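Local coordinates for protein MS5a (Brassica napus, PDB 6L77) that is a meiosis-related plant protein of cystatin-like fold whose molecular role is unsettled but which probably enhances papain in a non-canonical way, at residues Asp199-Thr211 with His217-Pro229. Numbering follows the deposited sequence.
Sequences DGVCKHIAIVRRT and HCVCLLGESQLVP
Lys203 and Val228 meet almost at a right angle, CB against CB at 3.6 Å, at the open end of the antiparallel hairpin of strands 201-212 and 219-227. The lysine chain bends at chi3 (-62°), which lays CE alongside Val228 CG1 at 3.8 Å, while Val228 N donates to Lys203 O from above the carbonyl plane. A water ties Lys203 N to Val228 O. An alanine in place of Lys203 would probably leave Val228 CG1 without its aliphatic cover. Val228 CG2 touches Ile205 CG1 at 3.6 Å, these side chains again crossing at about a right angle. Gln226 runs beside Ile205, its NE2 reaching Asp110 O. On the face bearing His204, Leu227 CD2 comes obliquely to the ring, 3.4 Å from ND1; a water in the ring plane joins ND1 to Gln226 O, and NE2 bonds Gln194. Farther along, Leu221 CD2 lies against Arg210 CB at 3.6 Å, and the guanidinium turns to Tyr142 and Arg184 O. Between His204 and Arg210, Val208 pairs with Gly223, where a CB would be tight against Val208 CG2. Ile205, Ile207, Arg209 and Thr211 each exchange two backbone bonds with Gln226, Glu224, Leu222 and Cys220, holding the sheet's centre, while Arg210 and Gln226 lend methylenes and send polar ends elsewhere.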
loop_
_atom_site.group_PDB
_atom_site.type_symbol
_atom_site.label_atom_id
_atom_site.label_comp_id
_atom_site.label_asym_id
_atom_site.label_seq_id
_atom_site.Cartn_x
_atom_site.Cartn_y
_atom_site.Cartn_z
ATOM N N ASP A 199 25.563 11.912 1.806
ATOM C CA ASP A 199 25.998 11.051 2.893
ATOM C C ASP A 199 25.733 9.580 2.596
ATOM O O ASP A 199 25.629 8.773 3.527
ATOM C CB ASP A 199 25.324 11.471 4.202
ATOM C CG ASP A 199 25.961 12.709 4.814
ATOM O OD1 ASP A 199 27.209 12.792 4.822
ATOM O OD2 ASP A 199 25.221 13.599 5.285
ATOM N N GLY A 200 25.619 9.221 1.320
ATOM C CA GLY A 200 25.421 7.842 0.927
ATOM C C GLY A 200 23.959 7.489 0.760
ATOM O O GLY A 200 23.180 8.274 0.212
ATOM N N VAL A 201 23.579 6.298 1.225
ATOM C CA VAL A 201 22.193 5.844 1.203
ATOM C C VAL A 201 21.902 5.103 2.501
ATOM O O VAL A 201 22.808 4.635 3.194
ATOM C CB VAL A 201 21.888 4.925 -0.003
ATOM C CG1 VAL A 201 22.120 5.650 -1.322
ATOM C CG2 VAL A 201 22.734 3.674 0.076
ATOM N N CYS A 202 20.615 5.004 2.831
ATOM C CA CYS A 202 20.147 4.168 3.929
ATOM C C CYS A 202 19.402 2.978 3.341
ATOM O O CYS A 202 18.589 3.144 2.428
ATOM C CB CYS A 202 19.243 4.945 4.886
ATOM S SG CYS A 202 18.662 3.977 6.306
ATOM N N LYS A 203 19.691 1.783 3.855
ATOM C CA LYS A 203 19.204 0.538 3.272
ATOM C C LYS A 203 18.004 0.043 4.072
ATOM O O LYS A 203 18.117 -0.207 5.276
ATOM C CB LYS A 203 20.319 -0.510 3.236
ATOM C CG LYS A 203 21.564 -0.068 2.474
ATOM C CD LYS A 203 22.548 -1.223 2.263
ATOM C CE LYS A 203 23.065 -1.783 3.586
ATOM N NZ LYS A 203 24.153 -2.802 3.408
ATOM N N HIS A 204 16.860 -0.089 3.398
ATOM C CA HIS A 204 15.591 -0.429 4.027
ATOM C C HIS A 204 15.033 -1.732 3.469
ATOM O O HIS A 204 15.229 -2.063 2.296
ATOM C CB HIS A 204 14.526 0.655 3.803
ATOM C CG HIS A 204 14.872 2.000 4.366
ATOM N ND1 HIS A 204 14.632 2.342 5.680
ATOM C CD2 HIS A 204 15.400 3.101 3.780
ATOM C CE1 HIS A 204 15.015 3.591 5.884
ATOM N NE2 HIS A 204 15.482 4.076 4.747
ATOM N N ILE A 205 14.290 -2.442 4.318
ATOM C CA ILE A 205 13.382 -3.505 3.897
ATOM C C ILE A 205 12.020 -3.227 4.521
ATOM O O ILE A 205 11.933 -2.953 5.723
ATOM C CB ILE A 205 13.887 -4.901 4.315
ATOM C CG1 ILE A 205 15.152 -5.270 3.530
ATOM C CG2 ILE A 205 12.798 -5.954 4.125
ATOM C CD1 ILE A 205 15.842 -6.538 4.022
ATOM N N ALA A 206 10.966 -3.291 3.707
ATOM C CA ALA A 206 9.593 -3.228 4.190
ATOM C C ALA A 206 8.914 -4.567 3.939
ATOM O O ALA A 206 9.151 -5.213 2.912
ATOM C CB ALA A 206 8.807 -2.102 3.509
ATOM N N ILE A 207 8.083 -4.991 4.883
ATOM C CA ILE A 207 7.300 -6.217 4.751
ATOM C C ILE A 207 5.846 -5.840 4.982
ATOM O O ILE A 207 5.515 -5.275 6.027
ATOM C CB ILE A 207 7.751 -7.298 5.749
ATOM C CG1 ILE A 207 9.226 -7.646 5.522
ATOM C CG2 ILE A 207 6.880 -8.541 5.608
ATOM C CD1 ILE A 207 9.798 -8.630 6.531
ATOM N N VAL A 208 4.980 -6.118 4.004
ATOM C CA VAL A 208 3.584 -5.679 4.077
ATOM C C VAL A 208 2.671 -6.823 3.662
ATOM O O VAL A 208 2.828 -7.377 2.568
ATOM C CB VAL A 208 3.308 -4.460 3.177
ATOM C CG1 VAL A 208 1.834 -4.056 3.311
ATOM C CG2 VAL A 208 4.216 -3.297 3.526
ATOM N N ARG A 209 1.706 -7.164 4.515
ATOM C CA ARG A 209 0.673 -8.119 4.140
ATOM C C ARG A 209 -0.592 -7.372 3.734
ATOM O O ARG A 209 -1.117 -6.557 4.502
ATOM C CB ARG A 209 0.353 -9.096 5.270
ATOM C CG ARG A 209 -0.633 -10.164 4.805
ATOM C CD ARG A 209 -1.080 -11.079 5.932
ATOM N NE ARG A 209 0.015 -11.889 6.446
ATOM C CZ ARG A 209 0.570 -11.737 7.646
ATOM N NH1 ARG A 209 0.124 -10.806 8.487
ATOM N NH2 ARG A 209 1.565 -12.538 8.017
ATOM N N ARG A 210 -1.075 -7.652 2.530
ATOM C CA ARG A 210 -2.380 -7.201 2.073
ATOM C C ARG A 210 -3.363 -8.359 2.189
ATOM O O ARG A 210 -3.172 -9.409 1.565
ATOM C CB ARG A 210 -2.325 -6.711 0.622
ATOM C CG ARG A 210 -3.684 -6.209 0.105
ATOM C CD ARG A 210 -3.885 -6.593 -1.371
ATOM N NE ARG A 210 -2.959 -5.880 -2.250
ATOM C CZ ARG A 210 -2.595 -6.292 -3.463
ATOM N NH1 ARG A 210 -3.066 -7.434 -3.953
ATOM N NH2 ARG A 210 -1.756 -5.557 -4.188
ATOM N N THR A 211 -4.422 -8.166 2.958
ATOM C CA THR A 211 -5.499 -9.140 2.997
ATOM C C THR A 211 -6.764 -8.465 2.494
ATOM O O THR A 211 -6.989 -7.278 2.749
ATOM C CB THR A 211 -5.684 -9.724 4.406
ATOM O OG1 THR A 211 -5.904 -8.668 5.339
ATOM C CG2 THR A 211 -4.432 -10.459 4.811
ATOM N N HIS A 217 -14.435 -6.982 -0.420
ATOM C CA HIS A 217 -13.161 -6.557 -0.987
ATOM C C HIS A 217 -12.557 -5.399 -0.199
ATOM O O HIS A 217 -11.792 -4.608 -0.750
ATOM C CB HIS A 217 -13.289 -6.178 -2.466
ATOM C CG HIS A 217 -13.882 -7.251 -3.322
ATOM N ND1 HIS A 217 -13.394 -8.539 -3.347
ATOM C CD2 HIS A 217 -14.913 -7.223 -4.196
ATOM C CE1 HIS A 217 -14.109 -9.264 -4.189
ATOM N NE2 HIS A 217 -15.036 -8.488 -4.719
ATOM N N CYS A 218 -12.903 -5.286 1.087
ATOM C CA CYS A 218 -12.196 -4.354 1.954
ATOM C C CYS A 218 -10.738 -4.789 2.045
ATOM O O CYS A 218 -10.435 -5.982 2.021
ATOM C CB CYS A 218 -12.849 -4.313 3.338
ATOM S SG CYS A 218 -14.564 -3.704 3.289
ATOM N N VAL A 219 -9.833 -3.821 2.118
ATOM C CA VAL A 219 -8.399 -4.080 2.012
ATOM C C VAL A 219 -7.757 -3.716 3.343
ATOM O O VAL A 219 -7.858 -2.565 3.786
ATOM C CB VAL A 219 -7.756 -3.284 0.869
ATOM C CG1 VAL A 219 -6.249 -3.437 0.907
ATOM C CG2 VAL A 219 -8.313 -3.763 -0.485
ATOM N N CYS A 220 -7.100 -4.688 3.973
ATOM C CA CYS A 220 -6.340 -4.469 5.195
ATOM C C CYS A 220 -4.852 -4.585 4.882
ATOM O O CYS A 220 -4.425 -5.533 4.211
ATOM C CB CYS A 220 -6.745 -5.475 6.271
ATOM S SG CYS A 220 -5.699 -5.387 7.720
ATOM N N LEU A 221 -4.074 -3.597 5.321
ATOM C CA LEU A 221 -2.623 -3.621 5.194
ATOM C C LEU A 221 -2.002 -3.688 6.580
ATOM O O LEU A 221 -2.353 -2.895 7.458
ATOM C CB LEU A 221 -2.088 -2.396 4.444
ATOM C CG LEU A 221 -2.492 -2.190 2.974
ATOM C CD1 LEU A 221 -1.567 -1.172 2.315
ATOM C CD2 LEU A 221 -2.463 -3.493 2.201
ATOM N N LEU A 222 -1.080 -4.627 6.769
ATOM C CA LEU A 222 -0.318 -4.746 8.004
ATOM C C LEU A 222 1.148 -4.859 7.625
ATOM O O LEU A 222 1.514 -5.727 6.833
ATOM C CB LEU A 222 -0.759 -5.963 8.816
ATOM C CG LEU A 222 0.018 -6.149 10.113
ATOM C CD1 LEU A 222 -0.264 -4.993 11.053
ATOM C CD2 LEU A 222 -0.341 -7.479 10.776
ATOM N N GLY A 223 1.989 -3.998 8.190
ATOM C CA GLY A 223 3.367 -3.929 7.750
ATOM C C GLY A 223 4.328 -3.615 8.881
ATOM O O GLY A 223 3.956 -3.064 9.925
ATOM N N GLU A 224 5.590 -3.958 8.630
ATOM C CA GLU A 224 6.698 -3.660 9.524
ATOM C C GLU A 224 7.917 -3.300 8.689
ATOM O O GLU A 224 8.074 -3.780 7.563
ATOM C CB GLU A 224 7.022 -4.852 10.429
ATOM C CG GLU A 224 5.952 -5.121 11.472
ATOM C CD GLU A 224 6.285 -6.289 12.381
ATOM O OE1 GLU A 224 7.183 -7.094 12.031
ATOM O OE2 GLU A 224 5.641 -6.398 13.447
ATOM N N SER A 225 8.778 -2.454 9.249
ATOM C CA SER A 225 9.978 -1.993 8.570
ATOM C C SER A 225 11.222 -2.343 9.370
ATOM O O SER A 225 11.178 -2.471 10.599
ATOM C CB SER A 225 9.938 -0.480 8.340
ATOM O OG SER A 225 8.982 -0.162 7.352
ATOM N N GLN A 226 12.338 -2.481 8.658
ATOM C CA GLN A 226 13.612 -2.792 9.285
ATOM C C GLN A 226 14.729 -2.167 8.459
ATOM O O GLN A 226 14.557 -1.873 7.276
ATOM C CB GLN A 226 13.806 -4.308 9.418
ATOM C CG GLN A 226 13.812 -5.027 8.075
ATOM C CD GLN A 226 13.873 -6.536 8.209
ATOM O OE1 GLN A 226 14.934 -7.139 8.051
ATOM N NE2 GLN A 226 12.727 -7.156 8.484
ATOM N N LEU A 227 15.872 -1.947 9.098
ATOM C CA LEU A 227 17.059 -1.467 8.406
ATOM C C LEU A 227 17.980 -2.636 8.071
ATOM O O LEU A 227 18.051 -3.624 8.809
ATOM C CB LEU A 227 17.822 -0.440 9.249
ATOM C CG LEU A 227 17.122 0.876 9.586
ATOM C CD1 LEU A 227 18.060 1.779 10.355
ATOM C CD2 LEU A 227 16.643 1.557 8.327
ATOM N N VAL A 228 18.688 -2.514 6.953
ATOM C CA VAL A 228 19.669 -3.505 6.530
ATOM C C VAL A 228 21.025 -3.101 7.112
ATOM O O VAL A 228 21.509 -2.002 6.795
ATOM C CB VAL A 228 19.750 -3.613 5.004
ATOM C CG1 VAL A 228 20.782 -4.650 4.596
ATOM C CG2 VAL A 228 18.379 -3.925 4.403
ATOM N N PRO A 229 21.664 -3.947 7.942
ATOM C CA PRO A 229 22.956 -3.759 8.624
ATOM C C PRO A 229 23.975 -2.898 7.871
ATOM O O PRO A 229 24.521 -3.345 6.864
ATOM C CB PRO A 229 23.478 -5.189 8.759
ATOM C CG PRO A 229 22.243 -6.073 8.716
ATOM C CD PRO A 229 21.053 -5.229 8.326
HETATM O O HOH W 1 21.340 1.129 6.454
HETATM O O HOH W 2 13.030 0.376 6.763
#